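Local coordinates for phosphate-binding protein PstS (Borrelia burgdorferi, PDB 4N13) that binds inorganic phosphate with micromolar affinity as the solute-binding lipoprotein of the PstSACB importer, an ABC transporter for phosphate, at residues A[14-19]-A[40-45]; A[60-65]-A[236-241]. One frame throughout, in Å; residues are numbered along the deposited sequence.

Contact 1 of 2, residues A[14-19]-A[40-45]; sequences VSIGGS and TKVTYD. With SO4 (sulfate ion), chain D.
The phenol of Tyr-44 donates to the carbonyl oxygen of Ser-19, with 2.7 Å between Tyr-44 OH and Ser-19 O. Ser-19 O lies at the ring edge, near its plane, and the hydroxyl approaches it well to one side of the C=O direction (C=O...donor angle 124°). CG of Tyr-44 is anti to its backbone N (chi1 -169°), and from there the ring reaches past Ile-16 and Gly-17 to Ser-19. CG2 of Ile-16 meets the ring near its plane, 3.5 Å from Tyr-44 CD1, while Gly-17 C lies obliquely 3.6 Å from Tyr-44 CE1. Gly-18 has backbone angles open essentially to glycine alone, and its backbone runs close to the Tyr-44 hydroxyl.

On the same sheet face as this ring, CD1 of Ile-16 reaches CG1 of Val-42 at 3.5 Å, and the methyls Val-14 CG2 and Thr-40 CG2 meet at 3.8 Å. Helix 23-36 packs on Val-42 and Tyr-44, whereas helix 237-246 touches Val-14 and Ile-16. Across the other face, one water joins Ser-15 OG and Thr-43 OG1 and donates to Ile-16 O.

The strands themselves run parallel in a ladder from Val-14 N to Lys-41 O (2.8 Å, nearly straight at 171°) to the longer bond from Gly-18 N to Asp-45 O (3.3 Å).

Beyond the ladder, OG of Ser-19 donates to O4 of a sulfate at 2.7 Å and is also hydrogen-bonded to Thr-21 OG1; Ser-49, Ser-67 and the Thr-20 amide bind the ion too. Ser-19 and Ser-49 are phosphate ligands by similarity, so the sulfate, probably from the crystallisation liquor, is likely to mark the phosphate site. The arrangement is a beta-alpha-beta unit, strands 12-18 and 40-45 joined through helix 23-36, with the anion at the C-terminal end of its first strand, as in periplasmic binding proteins.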
ATOM      1  N   VAL A  14      20.965 -15.676  -6.357  1.00  8.09           N
ATOM      2  CA  VAL A  14      20.073 -15.120  -5.366  1.00  7.90           C
ATOM      3  C   VAL A  14      18.645 -15.244  -5.885  1.00  6.92           C
ATOM      4  O   VAL A  14      18.200 -14.458  -6.738  1.00  8.18           O
ATOM      5  CB  VAL A  14      20.418 -13.651  -5.049  1.00  8.91           C
ATOM      6  CG1 VAL A  14      19.396 -13.042  -4.070  1.00  9.57           C
ATOM      7  CG2 VAL A  14      21.835 -13.553  -4.510  1.00  9.96           C
ATOM      8  N   SER A  15      17.931 -16.239  -5.368  1.00  7.06           N
ATOM      9  CA  SER A  15      16.542 -16.474  -5.751  1.00  7.51           C
ATOM     10  C   SER A  15      15.626 -15.696  -4.794  1.00  7.07           C
ATOM     11  O   SER A  15      15.721 -15.864  -3.577  1.00  7.54           O
ATOM     12  CB  SER A  15      16.225 -17.969  -5.715  1.00  9.24           C
ATOM     13  OG  SER A  15      14.947 -18.207  -6.261  1.00 11.83           O
ATOM     14  N   ILE A  16      14.759 -14.851  -5.354  1.00  5.99           N
ATOM     15  CA  ILE A  16      13.871 -13.998  -4.580  1.00  5.84           C
ATOM     16  C   ILE A  16      12.424 -14.370  -4.915  1.00  5.83           C
ATOM     17  O   ILE A  16      12.105 -14.708  -6.048  1.00  6.72           O
ATOM     18  CB  ILE A  16      14.135 -12.529  -4.913  1.00  5.98           C
ATOM     19  CG1 ILE A  16      15.630 -12.220  -4.818  1.00  5.77           C
ATOM     20  CG2 ILE A  16      13.305 -11.598  -4.037  1.00  6.29           C
ATOM     21  CD1 ILE A  16      15.987 -10.775  -5.090  1.00  7.00           C
ATOM     22  N   GLY A  17      11.557 -14.311  -3.917  1.00  6.57           N
ATOM     23  CA  GLY A  17      10.140 -14.561  -4.122  1.00  6.67           C
ATOM     24  C   GLY A  17       9.319 -13.557  -3.349  1.00  6.53           C
ATOM     25  O   GLY A  17       9.834 -12.872  -2.482  1.00 10.40           O
ATOM     26  N   GLY A  18       8.033 -13.455  -3.657  1.00  7.10           N
ATOM     27  CA  GLY A  18       7.170 -12.606  -2.875  1.00  7.51           C
ATOM     28  C   GLY A  18       6.013 -11.983  -3.620  1.00  6.87           C
ATOM     29  O   GLY A  18       5.462 -12.561  -4.570  1.00  8.47           O
ATOM     30  N   SER A  19       5.646 -10.794  -3.152  1.00  7.36           N
ATOM     31  CA  SER A  19       4.470 -10.082  -3.608  1.00  8.48           C
ATOM     32  C   SER A  19       4.397  -9.943  -5.128  1.00  8.66           C
ATOM     33  O   SER A  19       5.362  -9.586  -5.776  1.00  8.63           O
ATOM     34  CB  SER A  19       4.523  -8.691  -2.991  1.00 10.74           C
ATOM     35  OG  SER A  19       3.441  -7.905  -3.455  1.00 13.90           O
ATOM     36  N   THR A  40      26.438 -12.218 -10.292  1.00 11.30           N
ATOM     37  CA  THR A  40      25.326 -12.777  -9.541  1.00  9.72           C
ATOM     38  C   THR A  40      24.134 -12.925 -10.457  1.00 10.33           C
ATOM     39  O   THR A  40      23.810 -12.025 -11.232  1.00 12.18           O
ATOM     40  CB  THR A  40      24.939 -11.888  -8.345  1.00 11.09           C
ATOM     41  OG1 THR A  40      26.052 -11.826  -7.457  1.00 13.06           O
ATOM     42  CG2 THR A  40      23.775 -12.467  -7.562  1.00 12.99           C
ATOM     43  N   LYS A  41      23.483 -14.072 -10.365  1.00  9.82           N
ATOM     44  CA  LYS A  41      22.231 -14.326 -11.046  1.00  9.49           C
ATOM     45  C   LYS A  41      21.130 -14.131 -10.030  1.00  8.12           C
ATOM     46  O   LYS A  41      21.082 -14.835  -9.040  1.00  9.78           O
ATOM     47  CB  LYS A  41      22.194 -15.765 -11.551  1.00 10.48           C
ATOM     48  CG  LYS A  41      20.850 -16.197 -12.105  1.00 12.12           C
ATOM     49  CD  LYS A  41      20.463 -15.357 -13.281  1.00 13.11           C
ATOM     50  CE  LYS A  41      19.409 -16.011 -14.136  1.00 15.80           C
ATOM     51  NZ  LYS A  41      19.060 -15.092 -15.253  1.00 17.44           N
ATOM     52  N   VAL A  42      20.271 -13.160 -10.267  1.00  7.51           N
ATOM     53  CA  VAL A  42      19.145 -12.852  -9.380  1.00  6.75           C
ATOM     54  C   VAL A  42      17.862 -13.121 -10.146  1.00  7.31           C
ATOM     55  O   VAL A  42      17.765 -12.770 -11.321  1.00  8.66           O
ATOM     56  CB  VAL A  42      19.161 -11.381  -8.926  1.00  7.50           C
ATOM     57  CG1 VAL A  42      18.103 -11.144  -7.877  1.00  7.27           C
ATOM     58  CG2 VAL A  42      20.539 -11.000  -8.410  1.00  8.53           C
ATOM     59  N   THR A  43      16.901 -13.772  -9.509  1.00  7.25           N
ATOM     60  CA  THR A  43      15.605 -14.025 -10.125  1.00  7.31           C
ATOM     61  C   THR A  43      14.496 -13.626  -9.157  1.00  7.10           C
ATOM     62  O   THR A  43      14.709 -13.584  -7.934  1.00  7.50           O
ATOM     63  CB  THR A  43      15.437 -15.517 -10.527  1.00  9.15           C
ATOM     64  OG1 THR A  43      15.493 -16.348  -9.366  1.00  9.39           O
ATOM     65  CG2 THR A  43      16.512 -15.978 -11.492  1.00 10.28           C
ATOM     66  N   TYR A  44      13.321 -13.324  -9.694  1.00  7.05           N
ATOM     67  CA  TYR A  44      12.138 -13.005  -8.889  1.00  7.11           C
ATOM     68  C   TYR A  44      10.961 -13.852  -9.327  1.00  8.10           C
ATOM     69  O   TYR A  44      10.605 -13.842 -10.501  1.00  9.28           O
ATOM     70  CB  TYR A  44      11.779 -11.508  -9.000  1.00  7.79           C
ATOM     71  CG  TYR A  44      10.727 -11.104  -7.985  1.00  6.59           C
ATOM     72  CD1 TYR A  44      10.973 -11.248  -6.632  1.00  6.87           C
ATOM     73  CD2 TYR A  44       9.485 -10.609  -8.369  1.00  7.14           C
ATOM     74  CE1 TYR A  44      10.033 -10.916  -5.679  1.00  6.86           C
ATOM     75  CE2 TYR A  44       8.530 -10.274  -7.407  1.00  7.57           C
ATOM     76  CZ  TYR A  44       8.818 -10.433  -6.061  1.00  7.14           C
ATOM     77  OH  TYR A  44       7.906 -10.120  -5.081  1.00  8.20           O
ATOM     78  N   ASP A  45      10.381 -14.595  -8.388  1.00  8.50           N
ATOM     79  CA  ASP A  45       9.207 -15.415  -8.657  1.00 11.04           C
ATOM     80  C   ASP A  45       8.099 -14.912  -7.754  1.00 11.18           C
ATOM     81  O   ASP A  45       8.194 -15.002  -6.547  1.00 13.64           O
ATOM     82  CB  ASP A  45       9.478 -16.902  -8.405  1.00 16.32           C
ATOM     83  CG  ASP A  45       8.442 -17.802  -9.076  1.00 22.44           C
ATOM     84  OD1 ASP A  45       7.373 -17.293  -9.444  1.00 25.88           O
ATOM     85  OD2 ASP A  45       8.668 -19.023  -9.211  1.00 27.16           O
TER
HETATM   86  S   SO4 D 303       0.647  -9.980  -2.199  0.70 12.75           S
HETATM   87  O1  SO4 D 303       1.097 -10.599  -3.423  0.70 14.69           O
HETATM   88  O2  SO4 D 303      -0.820  -9.829  -2.317  0.70 14.22           O
HETATM   89  O3  SO4 D 303       1.014 -10.695  -0.977  0.70 12.06           O
HETATM   90  O4  SO4 D 303       1.230  -8.662  -2.045  0.70 16.65           O
HETATM   91  O   HOH W   1      13.244 -16.558  -7.816  1.00 10.61           O

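Contact 2 of 2, residues A[60-65]-A[236-241]; sequences IYKIAI and DKSVTQ
Lys-62 stretches past Val-239 to the carboxylate of Asp-236. Its CB lies 3.9 Å from Val-239 CG2. Beyond CG the chain is extended: CD packs on the same methyl, 3.8 Å from Val-239 CG2, and CE comes within 3.3 Å of Asp-236 OD2. At the tip, NZ forms a salt bridge with that oxygen, Lys-62 NZ to Asp-236 OD2 being 3.1 Å, and meets it nearly along the C-O direction. The two side chains cross at about a right angle. NZ has its stronger bond to the backbone carbonyl of Ile-13, so the ammonium is shared between strand 12-18 and the start of the helix.

The other methyl of Val-239, CG1, meets Ile-63, 3.9 Å from Ile-63 CG1 and 4.0 Å from Ile-63 CD1. These two side chains lie alongside each other, pointing opposite ways, and Ile-63 is further packed by Val-14 and Ile-228.

Asp-236 occupies the N-cap position without a capping bond from its side chain. The contact is a helix-on-sheet packing: the first turn of helix 237-246 lies against the beginning of strand 63-66, with an apolar pair, Ile-63 and Val-239, and a salt bridge toward the more exposed end, where Asp-236 lies.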
ATOM      1  N   ILE A  60      14.065 -22.129  -0.359  1.00  7.54           N
ATOM      2  CA  ILE A  60      13.799 -21.960  -1.778  1.00  8.29           C
ATOM      3  C   ILE A  60      14.215 -20.567  -2.268  1.00  7.96           C
ATOM      4  O   ILE A  60      14.691 -20.424  -3.390  1.00 10.34           O
ATOM      5  CB  ILE A  60      12.304 -22.225  -2.059  1.00 10.64           C
ATOM      6  CG1 ILE A  60      11.928 -23.627  -1.561  1.00 12.26           C
ATOM      7  CG2 ILE A  60      11.969 -22.059  -3.541  1.00 11.06           C
ATOM      8  CD1 ILE A  60      12.802 -24.711  -2.091  1.00 14.68           C
ATOM      9  N   TYR A  61      14.034 -19.560  -1.416  1.00  7.15           N
ATOM     10  CA  TYR A  61      14.456 -18.193  -1.705  1.00  5.68           C
ATOM     11  C   TYR A  61      15.473 -17.759  -0.652  1.00  7.07           C
ATOM     12  O   TYR A  61      15.397 -18.205   0.503  1.00  8.26           O
ATOM     13  CB  TYR A  61      13.256 -17.244  -1.646  1.00  5.86           C
ATOM     14  CG  TYR A  61      12.146 -17.631  -2.597  1.00  7.45           C
ATOM     15  CD1 TYR A  61      12.406 -17.850  -3.938  1.00  9.19           C
ATOM     16  CD2 TYR A  61      10.853 -17.805  -2.150  1.00  8.04           C
ATOM     17  CE1 TYR A  61      11.409 -18.207  -4.812  1.00 10.26           C
ATOM     18  CE2 TYR A  61       9.830 -18.175  -3.030  1.00  8.79           C
ATOM     19  CZ  TYR A  61      10.134 -18.389  -4.364  1.00 10.50           C
ATOM     20  OH  TYR A  61       9.158 -18.758  -5.265  1.00 14.41           O
ATOM     21  N   LYS A  62      16.396 -16.871  -1.034  1.00  6.28           N
ATOM     22  CA  LYS A  62      17.284 -16.200  -0.085  1.00  6.77           C
ATOM     23  C   LYS A  62      16.734 -14.854   0.392  1.00  6.89           C
ATOM     24  O   LYS A  62      17.186 -14.318   1.400  1.00  6.78           O
ATOM     25  CB  LYS A  62      18.660 -15.994  -0.704  1.00  7.49           C
ATOM     26  CG  LYS A  62      19.459 -17.266  -0.828  1.00 11.32           C
ATOM     27  CD  LYS A  62      20.848 -16.975  -1.372  1.00 13.58           C
ATOM     28  CE  LYS A  62      21.622 -18.243  -1.669  1.00 17.34           C
ATOM     29  NZ  LYS A  62      22.858 -17.932  -2.420  1.00 17.84           N
ATOM     30  N   ILE A  63      15.776 -14.296  -0.348  1.00  5.61           N
ATOM     31  CA  ILE A  63      15.131 -13.042   0.017  1.00  6.17           C
ATOM     32  C   ILE A  63      13.656 -13.221  -0.294  1.00  5.17           C
ATOM     33  O   ILE A  63      13.316 -13.768  -1.344  1.00  6.52           O
ATOM     34  CB  ILE A  63      15.655 -11.833  -0.810  1.00  5.84           C
ATOM     35  CG1 ILE A  63      17.175 -11.674  -0.660  1.00  7.94           C
ATOM     36  CG2 ILE A  63      14.911 -10.560  -0.445  1.00  7.80           C
ATOM     37  CD1 ILE A  63      17.784 -10.657  -1.610  1.00  7.42           C
ATOM     38  N   ALA A  64      12.786 -12.715   0.576  1.00  5.16           N
ATOM     39  CA  ALA A  64      11.359 -12.595   0.276  1.00  6.01           C
ATOM     40  C   ALA A  64      10.979 -11.125   0.257  1.00  6.22           C
ATOM     41  O   ALA A  64      11.506 -10.331   1.033  1.00  7.22           O
ATOM     42  CB  ALA A  64      10.518 -13.328   1.307  1.00  6.56           C
ATOM     43  N   ILE A  65      10.062 -10.774  -0.633  1.00  6.24           N
ATOM     44  CA  ILE A  65       9.534  -9.420  -0.692  1.00  6.82           C
ATOM     45  C   ILE A  65       8.073  -9.472  -0.258  1.00  6.27           C
ATOM     46  O   ILE A  65       7.282 -10.203  -0.853  1.00  7.87           O
ATOM     47  CB  ILE A  65       9.615  -8.826  -2.099  1.00  8.16           C
ATOM     48  CG1 ILE A  65      11.042  -8.904  -2.627  1.00  8.31           C
ATOM     49  CG2 ILE A  65       9.092  -7.405  -2.068  1.00 11.11           C
ATOM     50  CD1 ILE A  65      12.038  -8.064  -1.838  1.00  7.19           C
ATOM     51  N   ASP A 236      24.757 -14.089   2.884  1.00 16.47           N
ATOM     52  CA  ASP A 236      25.718 -14.190   1.811  1.00 14.85           C
ATOM     53  C   ASP A 236      26.016 -12.779   1.299  1.00 12.49           C
ATOM     54  O   ASP A 236      25.129 -11.921   1.238  1.00 11.21           O
ATOM     55  CB  ASP A 236      25.131 -15.007   0.653  1.00 17.98           C
ATOM     56  CG  ASP A 236      24.873 -16.443   1.006  1.00 22.70           C
ATOM     57  OD1 ASP A 236      25.453 -16.939   1.997  1.00 24.82           O
ATOM     58  OD2 ASP A 236      24.096 -17.079   0.261  1.00 24.15           O
ATOM     59  N   LYS A 237      27.257 -12.543   0.905  1.00 12.18           N
ATOM     60  CA  LYS A 237      27.630 -11.267   0.325  1.00 12.43           C
ATOM     61  C   LYS A 237      26.747 -10.924  -0.881  1.00  9.76           C
ATOM     62  O   LYS A 237      26.398  -9.763  -1.073  1.00  8.74           O
ATOM     63  CB  LYS A 237      29.106 -11.278  -0.093  1.00 15.73           C
ATOM     64  CG  LYS A 237      29.562  -9.953  -0.642  1.00 19.18           C
ATOM     65  CD  LYS A 237      31.046  -9.899  -0.900  1.00 23.87           C
ATOM     66  CE  LYS A 237      31.435  -8.511  -1.383  1.00 27.45           C
ATOM     67  NZ  LYS A 237      32.901  -8.338  -1.523  1.00 29.59           N
ATOM     68  N   SER A 238      26.397 -11.924  -1.685  1.00  8.96           N
ATOM     69  CA  SER A 238      25.616 -11.683  -2.884  1.00  9.19           C
ATOM     70  C   SER A 238      24.250 -11.104  -2.534  1.00  8.47           C
ATOM     71  O   SER A 238      23.719 -10.263  -3.258  1.00  8.40           O
ATOM     72  CB  SER A 238      25.451 -12.989  -3.650  1.00 11.98           C
ATOM     73  OG  SER A 238      24.819 -13.977  -2.838  1.00 16.03           O
ATOM     74  N   VAL A 239      23.698 -11.547  -1.416  1.00  7.99           N
ATOM     75  CA  VAL A 239      22.411 -11.069  -0.921  1.00  8.04           C
ATOM     76  C   VAL A 239      22.565  -9.634  -0.383  1.00  8.02           C
ATOM     77  O   VAL A 239      21.785  -8.731  -0.730  1.00  8.04           O
ATOM     78  CB  VAL A 239      21.897 -12.021   0.175  1.00  8.42           C
ATOM     79  CG1 VAL A 239      20.756 -11.405   0.973  1.00  9.04           C
ATOM     80  CG2 VAL A 239      21.514 -13.338  -0.444  1.00  9.64           C
ATOM     81  N   THR A 240      23.584  -9.403   0.439  1.00  7.77           N
ATOM     82  CA  THR A 240      23.842  -8.055   0.936  1.00  8.29           C
ATOM     83  C   THR A 240      24.022  -7.067  -0.207  1.00  6.99           C
ATOM     84  O   THR A 240      23.494  -5.959  -0.173  1.00  7.05           O
ATOM     85  CB  THR A 240      25.092  -8.085   1.800  1.00 10.73           C
ATOM     86  OG1 THR A 240      24.856  -9.002   2.859  1.00 12.61           O
ATOM     87  CG2 THR A 240      25.423  -6.718   2.363  1.00 11.06           C
ATOM     88  N   GLN A 241      24.755  -7.457  -1.233  1.00  6.60           N
ATOM     89  CA  GLN A 241      24.960  -6.578  -2.372  1.00  6.07           C
ATOM     90  C   GLN A 241      23.651  -6.216  -3.067  1.00  6.34           C
ATOM     91  O   GLN A 241      23.423  -5.071  -3.412  1.00  7.14           O
ATOM     92  CB  GLN A 241      25.866  -7.247  -3.392  1.00  7.46           C
ATOM     93  CG  GLN A 241      27.335  -7.357  -2.969  1.00  8.43           C
ATOM     94  CD  GLN A 241      28.148  -8.165  -3.966  1.00  9.18           C
ATOM     95  OE1 GLN A 241      27.700  -9.201  -4.450  1.00 10.74           O
ATOM     96  NE2 GLN A 241      29.336  -7.698  -4.276  1.00 10.61           N
TER

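Contacts 1 and 2 have their centres about 8 Å apart and share one mixed sheet, in which strand 12-18 lies between strands 40-45 and 63-66. Backbone pairing stitches them together: Ser-15 O to Lys-62 N and Gly-17 O to Ile-65 N are both probable hydrogen bonds at 2.8 Å. Along the chain contact 1 closes before contact 2 opens, and contact 2 then brings back helix 237-246 from 171 residues later. That helix also reaches contact 1, where Ser-238 OG packs on Val-14 CG2. Both lie on one side of the chain's centre, in a lobe assembled from early and late parts of the sequence, with the anion site at the Ser-19 end.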